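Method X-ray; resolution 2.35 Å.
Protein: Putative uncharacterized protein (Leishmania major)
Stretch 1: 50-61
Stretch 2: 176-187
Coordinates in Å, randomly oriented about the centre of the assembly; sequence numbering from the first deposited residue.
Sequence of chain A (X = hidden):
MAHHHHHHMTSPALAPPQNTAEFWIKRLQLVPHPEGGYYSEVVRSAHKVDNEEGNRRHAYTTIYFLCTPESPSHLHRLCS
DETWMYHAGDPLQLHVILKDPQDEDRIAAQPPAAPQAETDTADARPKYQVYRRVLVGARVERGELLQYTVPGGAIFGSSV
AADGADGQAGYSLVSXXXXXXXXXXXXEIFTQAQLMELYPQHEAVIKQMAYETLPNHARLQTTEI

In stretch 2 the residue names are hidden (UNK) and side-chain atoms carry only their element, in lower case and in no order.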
# COMPACT_ATOMS: atom_id res chain seq x y z
N ASP A 50 6.01 -2.44 -19.44
CA ASP A 50 6.81 -3.65 -19.59
C ASP A 50 7.41 -4.05 -18.24
O ASP A 50 8.03 -3.23 -17.54
CB ASP A 50 7.94 -3.42 -20.60
CG ASP A 50 7.46 -3.40 -22.06
OD1 ASP A 50 6.54 -4.18 -22.44
OD2 ASP A 50 8.03 -2.63 -22.86
N ASN A 51 7.21 -5.31 -17.86
CA ASN A 51 7.75 -5.80 -16.60
C ASN A 51 9.25 -6.21 -16.69
O ASN A 51 9.91 -5.98 -17.70
CB ASN A 51 6.88 -6.97 -16.09
CG ASN A 51 7.03 -8.19 -16.94
OD1 ASN A 51 7.75 -8.15 -17.94
ND2 ASN A 51 6.38 -9.28 -16.55
N GLU A 52 9.78 -6.81 -15.63
CA GLU A 52 11.19 -7.21 -15.61
C GLU A 52 11.57 -8.21 -16.70
O GLU A 52 12.74 -8.35 -17.01
CB GLU A 52 11.56 -7.81 -14.24
CG GLU A 52 11.57 -6.80 -13.07
CD GLU A 52 10.19 -6.53 -12.46
OE1 GLU A 52 9.16 -6.90 -13.08
OE2 GLU A 52 10.16 -5.94 -11.36
N GLU A 53 10.59 -8.92 -17.27
CA GLU A 53 10.85 -9.98 -18.27
C GLU A 53 10.37 -9.63 -19.68
O GLU A 53 10.36 -10.48 -20.55
CB GLU A 53 10.19 -11.30 -17.83
CG GLU A 53 10.86 -12.00 -16.65
CD GLU A 53 9.96 -13.07 -15.99
OE1 GLU A 53 8.70 -12.96 -16.06
OE2 GLU A 53 10.53 -14.03 -15.39
N GLY A 54 9.98 -8.38 -19.91
CA GLY A 54 9.59 -7.93 -21.24
C GLY A 54 8.09 -7.84 -21.50
O GLY A 54 7.67 -7.21 -22.47
N ASN A 55 7.29 -8.44 -20.62
CA ASN A 55 5.86 -8.61 -20.85
C ASN A 55 5.00 -7.41 -20.45
O ASN A 55 5.30 -6.71 -19.48
CB ASN A 55 5.38 -9.83 -20.07
CG ASN A 55 6.15 -11.10 -20.42
OD1 ASN A 55 6.44 -11.35 -21.59
ND2 ASN A 55 6.45 -11.90 -19.41
N ARG A 56 3.92 -7.19 -21.19
CA ARG A 56 2.98 -6.11 -20.89
C ARG A 56 2.13 -6.45 -19.68
O ARG A 56 1.46 -7.50 -19.64
CB ARG A 56 2.07 -5.80 -22.08
CG ARG A 56 2.82 -5.40 -23.34
CD ARG A 56 3.57 -4.09 -23.18
NE ARG A 56 2.67 -2.94 -23.22
CZ ARG A 56 3.07 -1.68 -23.08
NH1 ARG A 56 4.34 -1.41 -22.88
NH2 ARG A 56 2.19 -0.69 -23.12
N ARG A 57 2.17 -5.56 -18.70
CA ARG A 57 1.46 -5.71 -17.44
C ARG A 57 0.89 -4.36 -17.06
O ARG A 57 1.33 -3.33 -17.57
CB ARG A 57 2.41 -6.18 -16.36
CG ARG A 57 3.04 -7.54 -16.62
CD ARG A 57 2.11 -8.68 -16.25
NE ARG A 57 2.72 -9.97 -16.57
CZ ARG A 57 2.63 -10.59 -17.75
NH1 ARG A 57 1.95 -10.04 -18.75
NH2 ARG A 57 3.23 -11.76 -17.93
N HIS A 58 -0.11 -4.35 -16.19
CA HIS A 58 -0.58 -3.12 -15.58
C HIS A 58 0.56 -2.50 -14.75
O HIS A 58 1.36 -3.24 -14.17
CB HIS A 58 -1.79 -3.39 -14.67
CG HIS A 58 -2.99 -3.92 -15.40
ND1 HIS A 58 -3.28 -5.26 -15.48
CD2 HIS A 58 -3.94 -3.28 -16.11
CE1 HIS A 58 -4.38 -5.42 -16.20
NE2 HIS A 58 -4.80 -4.23 -16.60
N ALA A 59 0.65 -1.17 -14.71
CA ALA A 59 1.64 -0.50 -13.88
C ALA A 59 1.66 -1.14 -12.50
O ALA A 59 2.71 -1.54 -12.01
CB ALA A 59 1.35 0.99 -13.76
N TYR A 60 0.49 -1.21 -11.88
CA TYR A 60 0.31 -1.86 -10.59
C TYR A 60 -1.04 -2.56 -10.55
O TYR A 60 -1.93 -2.27 -11.33
CB TYR A 60 0.38 -0.84 -9.46
CG TYR A 60 -0.79 0.11 -9.44
CD1 TYR A 60 -1.91 -0.13 -8.67
CD2 TYR A 60 -0.78 1.25 -10.22
CE1 TYR A 60 -2.98 0.74 -8.68
CE2 TYR A 60 -1.86 2.13 -10.23
CZ TYR A 60 -2.96 1.86 -9.46
OH TYR A 60 -4.03 2.72 -9.46
N THR A 61 -1.16 -3.49 -9.61
CA THR A 61 -2.40 -4.15 -9.26
C THR A 61 -2.38 -4.20 -7.75
O THR A 61 -1.31 -4.31 -7.16
CB THR A 61 -2.48 -5.58 -9.85
OG1 THR A 61 -1.36 -6.34 -9.43
CG2 THR A 61 -2.52 -5.55 -11.38
N UNK A 176 -1.87 -5.66 -0.33
CA UNK A 176 -0.68 -5.92 -1.12
C UNK A 176 -0.75 -5.18 -2.45
O UNK A 176 -1.80 -5.12 -3.09
c UNK A 176 -0.54 -7.41 -1.38
s UNK A 176 -0.52 -8.43 0.09
N UNK A 177 0.37 -4.62 -2.88
CA UNK A 177 0.47 -3.99 -4.20
C UNK A 177 1.61 -4.64 -4.96
O UNK A 177 2.72 -4.64 -4.48
c UNK A 177 0.71 -2.47 -4.07
c UNK A 177 -0.34 -1.85 -3.17
c UNK A 177 0.68 -1.78 -5.42
c UNK A 177 -0.01 -0.42 -2.84
N UNK A 178 1.33 -5.22 -6.13
CA UNK A 178 2.38 -5.74 -6.99
C UNK A 178 2.60 -4.76 -8.13
O UNK A 178 1.64 -4.32 -8.74
c UNK A 178 1.54 -8.05 -6.44
c UNK A 178 2.04 -7.14 -7.54
c UNK A 178 3.27 -7.75 -8.21
N UNK A 179 3.86 -4.37 -8.35
CA UNK A 179 4.22 -3.41 -9.41
C UNK A 179 5.63 -3.64 -9.96
O UNK A 179 6.61 -3.59 -9.20
c UNK A 179 4.13 -1.97 -8.92
o UNK A 179 4.66 -1.07 -9.88
N UNK A 180 5.74 -3.86 -11.29
CA UNK A 180 4.65 -3.96 -12.26
C UNK A 180 3.66 -5.09 -11.93
O UNK A 180 4.01 -6.03 -11.22
c UNK A 180 5.40 -4.21 -13.58
c UNK A 180 7.06 -3.89 -11.96
c UNK A 180 6.71 -3.60 -13.38
N UNK A 181 2.44 -4.99 -12.45
CA UNK A 181 1.27 -5.66 -11.89
C UNK A 181 1.27 -7.17 -11.85
O UNK A 181 2.04 -7.83 -12.56
N UNK A 182 0.38 -7.72 -11.03
CA UNK A 182 0.21 -9.16 -10.92
C UNK A 182 -0.49 -9.77 -12.16
O UNK A 182 -1.41 -9.18 -12.75
c UNK A 182 -0.58 -9.48 -9.64
c UNK A 182 0.18 -11.67 -8.71
c UNK A 182 -0.76 -10.95 -9.40
c UNK A 182 -2.03 -12.94 -9.65
c UNK A 182 -1.87 -11.60 -9.86
c UNK A 182 0.02 -13.02 -8.50
c UNK A 182 -1.08 -13.64 -8.98
N UNK A 183 -0.02 -10.95 -12.54
CA UNK A 183 -0.59 -11.73 -13.62
C UNK A 183 -0.27 -13.17 -13.28
O UNK A 183 0.87 -13.50 -12.97
c UNK A 183 0.02 -11.31 -14.97
c UNK A 183 -0.69 -11.95 -16.18
o UNK A 183 -0.73 -13.20 -16.30
o UNK A 183 -1.20 -11.20 -17.04
N UNK A 184 -1.28 -14.04 -13.30
CA UNK A 184 -1.07 -15.45 -12.93
C UNK A 184 -0.05 -16.14 -13.84
O UNK A 184 0.51 -17.17 -13.47
c UNK A 184 -5.02 -15.12 -10.32
o UNK A 184 -5.29 -15.60 -8.01
c UNK A 184 -2.73 -16.69 -10.42
c UNK A 184 -3.45 -16.54 -9.22
c UNK A 184 -4.31 -15.28 -11.52
c UNK A 184 -2.39 -16.22 -12.88
c UNK A 184 -4.59 -15.75 -9.19
c UNK A 184 -3.15 -16.06 -11.58
N UNK A 185 0.24 -15.56 -15.01
CA UNK A 185 1.30 -16.10 -15.84
C UNK A 185 2.65 -16.01 -15.13
O UNK A 185 3.53 -16.81 -15.42
n UNK A 185 -0.70 -11.67 -19.97
c UNK A 185 0.14 -15.22 -19.45
n UNK A 185 -0.44 -13.32 -21.54
n UNK A 185 -0.18 -13.80 -19.28
c UNK A 185 0.21 -15.95 -18.14
c UNK A 185 -0.43 -12.93 -20.26
c UNK A 185 1.32 -15.46 -17.22
N UNK A 186 2.78 -15.06 -14.19
CA UNK A 186 3.99 -14.88 -13.37
C UNK A 186 3.88 -15.48 -11.95
O UNK A 186 4.67 -15.14 -11.06
o UNK A 186 4.76 -13.16 -15.49
c UNK A 186 4.21 -12.65 -14.52
c UNK A 186 4.27 -13.39 -13.21
o UNK A 186 3.65 -11.54 -14.58
N UNK A 187 2.89 -16.34 -11.72
CA UNK A 187 2.63 -16.90 -10.40
C UNK A 187 3.09 -18.32 -10.42
O UNK A 187 2.56 -19.16 -11.19
c UNK A 187 -0.00 -18.55 -8.73
c UNK A 187 -0.42 -19.06 -7.52
c UNK A 187 0.58 -17.19 -6.40
c UNK A 187 0.72 -17.36 -8.79
c UNK A 187 1.00 -16.68 -7.61
c UNK A 187 -0.13 -18.39 -6.35
c UNK A 187 1.15 -16.79 -10.11
O HOH W 1 6.51 -11.81 -16.83
O HOH W 2 4.83 -8.17 -13.63
O HOH W 3 9.09 -4.59 -9.28
O HOH W 4 -0.96 -7.01 -15.00

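Position 176 carries one carbon and then a sulfur, and this side chain does not reach stretch 1: Cys176. Position 177 has four carbons, forked at the first with one arm two carbons long, so it is Ile177; its CG2 lies 4.2 Å from Tyr60 CB.

At 178 one carbon carries two more, which gives Val178. Its backbone makes the antiparallel pair with Thr61: Thr61 N donates to Val178 O and Val178 N to Thr61 O, both at 3.0 Å, and the two side chains share one face of the sheet.

Position 179 has a carbon and an oxygen. Ser179 uses that hydroxyl, OG, to donate to Ala59 O at 2.9 Å. At 180 three carbons close a ring onto the backbone N: Pro180, with a cis peptide bond before it. Its CB packs 4.0 Å from Asn51 CB, and its CA makes a CA-H...O contact of 3.1 Å with Ala59 O.

Position 181 has no side-chain atoms. A CB on Gly181 would clash with His58 O and Thr61 CG2, and this close approach lets Gly181 N donate to His58 O at 2.7 Å. At 182 one carbon leads to a six-carbon ring, hence Phe182; its N donates to Thr61 OG1 at 2.7 Å, while the ring leads away.

Position 183 shows two carbons, the second bearing two oxygens. Its CB lies over one face of the Arg57 guanidinium, 3.4 Å from Arg57 NE. With no amide nitrogen, and with both oxygens receiving N-H bonds from the side chain at 185, it is Asp183. Position 184, one carbon, then a six-carbon ring bearing an oxygen, is Tyr184, out of reach of stretch 1.

At 185 three carbons, a nitrogen and a carbon with two nitrogens make Arg185. Its NH2 comes within 3.3 Å of Arg57 NH1, two donors of like charge, yet it bonds Asp183 OD1 at 3.0 Å. Position 186 again has two carbons and two oxygens: Asp186 meets the guanidinium edge, taking Arg57 NE on OD2 at 2.7 Å and Arg57 NH2 on OD1 at 3.2 Å. Position 187, a carbon and a plain six-carbon ring, is Phe187, which makes no contact with stretch 1.

Backbone pairing and a bare glycine set the spacing; beyond them, Arg57 reaches two acidic residues, with the charge of Asp183 shared with Arg185. A water bonded to Asn51, Glu53, Asn55 and Asp186 bridges the turn to the acid, donating to both carboxylates. The like charges of Glu53 OE1 and Asp186 OD1 stand 4.0 Å apart.

Stretch 2 (176-187) CIVSPGFDYRDF
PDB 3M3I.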